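Local atomic coordinates of BF1531-like N-terminal domain-containing protein (Bacteroides fragilis, PDB entry 3SLR), a protein that binds magnesium through a HAD-like phosphatase domain and is probably a hydrolase acting on ester bonds, its exact function being unknown. Residues I274-S279 against R318-T323. Numbering follows the deposited sequence.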
loop_
_atom_site.group_PDB
_atom_site.type_symbol
_atom_site.label_atom_id
_atom_site.label_comp_id
_atom_site.label_asym_id
_atom_site.label_seq_id
_atom_site.Cartn_x
_atom_site.Cartn_y
_atom_site.Cartn_z
ATOM N N ILE A 274 -0.664 -8.518 -15.442
ATOM C CA ILE A 274 -0.427 -8.528 -16.885
ATOM C C ILE A 274 0.448 -7.350 -17.261
ATOM O O ILE A 274 0.142 -6.220 -16.890
ATOM C CB ILE A 274 -1.759 -8.418 -17.662
ATOM C CG1 ILE A 274 -2.708 -9.528 -17.221
ATOM C CG2 ILE A 274 -1.510 -8.480 -19.165
ATOM C CD1 ILE A 274 -4.130 -9.371 -17.779
ATOM N N ILE A 275 1.553 -7.608 -17.960
ATOM C CA ILE A 275 2.414 -6.522 -18.421
ATOM C C ILE A 275 2.202 -6.223 -19.899
ATOM O O ILE A 275 2.176 -7.130 -20.729
ATOM C CB ILE A 275 3.908 -6.833 -18.206
ATOM C CG1 ILE A 275 4.138 -7.444 -16.820
ATOM C CG2 ILE A 275 4.739 -5.561 -18.396
ATOM C CD1 ILE A 275 3.795 -6.519 -15.659
ATOM N N ALA A 276 2.062 -4.942 -20.228
ATOM C CA ALA A 276 1.919 -4.535 -21.614
ATOM C C ALA A 276 2.912 -3.422 -21.915
ATOM O O ALA A 276 3.321 -2.699 -21.009
ATOM C CB ALA A 276 0.491 -4.053 -21.877
ATOM N N VAL A 277 3.293 -3.284 -23.182
ATOM C CA VAL A 277 4.147 -2.179 -23.598
ATOM C C VAL A 277 3.351 -1.224 -24.485
ATOM O O VAL A 277 2.533 -1.657 -25.303
ATOM C CB VAL A 277 5.431 -2.693 -24.330
ATOM C CG1 VAL A 277 6.119 -1.561 -25.089
ATOM C CG2 VAL A 277 6.397 -3.334 -23.331
ATOM N N CYS A 278 3.573 0.074 -24.300
ATOM C CA CYS A 278 2.963 1.097 -25.140
ATOM C C CYS A 278 3.999 2.178 -25.410
ATOM O O CYS A 278 4.305 2.996 -24.545
ATOM C CB CYS A 278 1.718 1.704 -24.470
ATOM S SG CYS A 278 0.790 2.848 -25.567
ATOM N N SER A 279 4.556 2.156 -26.618
ATOM C CA SER A 279 5.749 2.928 -26.923
ATOM C C SER A 279 5.661 3.600 -28.298
ATOM O O SER A 279 5.116 3.030 -29.243
ATOM C CB SER A 279 6.972 2.004 -26.853
ATOM O OG SER A 279 8.171 2.646 -27.270
ATOM N N ARG A 318 -6.465 1.840 -25.608
ATOM C CA ARG A 318 -7.761 1.242 -25.910
ATOM C C ARG A 318 -7.566 -0.108 -26.592
ATOM O O ARG A 318 -8.244 -1.080 -26.261
ATOM C CB ARG A 318 -8.621 2.187 -26.750
ATOM C CG ARG A 318 -8.888 3.511 -26.050
ATOM C CD ARG A 318 -9.849 4.402 -26.831
ATOM N NE ARG A 318 -9.858 5.744 -26.259
ATOM C CZ ARG A 318 -9.155 6.765 -26.735
ATOM N NH1 ARG A 318 -8.401 6.611 -27.809
ATOM N NH2 ARG A 318 -9.220 7.948 -26.142
ATOM N N THR A 319 -6.610 -0.176 -27.516
ATOM C CA THR A 319 -6.312 -1.425 -28.204
ATOM C C THR A 319 -5.903 -2.498 -27.199
ATOM O O THR A 319 -6.408 -3.624 -27.223
ATOM C CB THR A 319 -5.216 -1.231 -29.273
ATOM O OG1 THR A 319 -5.714 -0.364 -30.299
ATOM C CG2 THR A 319 -4.828 -2.564 -29.888
ATOM N N ILE A 320 -4.995 -2.135 -26.300
ATOM C CA ILE A 320 -4.568 -3.038 -25.245
ATOM C C ILE A 320 -5.746 -3.491 -24.367
ATOM O O ILE A 320 -5.912 -4.685 -24.107
ATOM C CB ILE A 320 -3.477 -2.382 -24.379
ATOM C CG1 ILE A 320 -2.188 -2.244 -25.196
ATOM C CG2 ILE A 320 -3.251 -3.211 -23.118
ATOM C CD1 ILE A 320 -1.177 -1.299 -24.598
ATOM N N GLN A 321 -6.561 -2.538 -23.924
ATOM C CA GLN A 321 -7.712 -2.840 -23.070
ATOM C C GLN A 321 -8.651 -3.824 -23.754
ATOM O O GLN A 321 -9.141 -4.772 -23.138
ATOM C CB GLN A 321 -8.460 -1.552 -22.711
ATOM C CG GLN A 321 -9.599 -1.714 -21.709
ATOM C CD GLN A 321 -10.912 -2.167 -22.344
ATOM O OE1 GLN A 321 -11.153 -1.963 -23.533
ATOM N NE2 GLN A 321 -11.759 -2.798 -21.545
ATOM N N ARG A 322 -8.876 -3.607 -25.043
ATOM C CA ARG A 322 -9.810 -4.442 -25.781
ATOM C C ARG A 322 -9.256 -5.844 -25.935
ATOM O O ARG A 322 -10.006 -6.818 -25.895
ATOM C CB ARG A 322 -10.130 -3.801 -27.128
ATOM C CG ARG A 322 -10.950 -2.532 -26.957
ATOM C CD ARG A 322 -10.907 -1.624 -28.168
ATOM N NE ARG A 322 -11.586 -0.356 -27.895
ATOM C CZ ARG A 322 -11.815 0.579 -28.813
ATOM N NH1 ARG A 322 -11.431 0.385 -30.065
ATOM N NH2 ARG A 322 -12.437 1.703 -28.481
ATOM N N THR A 323 -7.934 -5.942 -26.084
ATOM C CA THR A 323 -7.262 -7.226 -26.220
ATOM C C THR A 323 -7.371 -8.037 -24.930
ATOM O O THR A 323 -7.608 -9.250 -24.955
ATOM C CB THR A 323 -5.769 -7.031 -26.579
ATOM O OG1 THR A 323 -5.663 -6.304 -27.811
ATOM C CG2 THR A 323 -5.065 -8.370 -26.730
#
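I320 carries the apolar contact between residues 274-279 and 318-323, a worked example of how one branched side chain can seat a helix on a sheet. Its two ends work separately. The CG2 methyl meets A276 CB at 4.0 Å, while CD1, at the far end of the longer branch, lies 4.2 Å from C278 CB and 3.8 Å from V277 O, a van der Waals approach to the backbone between the two small residues. With CG1 anti to the carbonyl carbon (chi1 -69°) and the chain extended beyond it (chi2 164°), the long branch reaches across to the strand near C278, and CG2 lies against A276. A276 and C278 point their CB atoms at the helix; V277, between them, turns its side chain to the other face of the sheet, against F306 and L229. I320 also rests on V305 and V307 of the neighbouring strand, bridging two strands.

No hydrogen bond joins the two segments, though K313, earlier in the helix, bonds to C278 O. Within the helix T323 OG1 donates to T319 O at 2.8 Å, arriving from the face of that carbonyl opposite to T323 N.

The axes of the two segments run nearly antiparallel (156°) and come within 10.0 Å. This helix-on-parallel-sheet packing is consistent with the Rossmann-like fold of HAD phosphatases; the magnesium-binding D228 lies near C278, at the adjoining strand's C-terminal side.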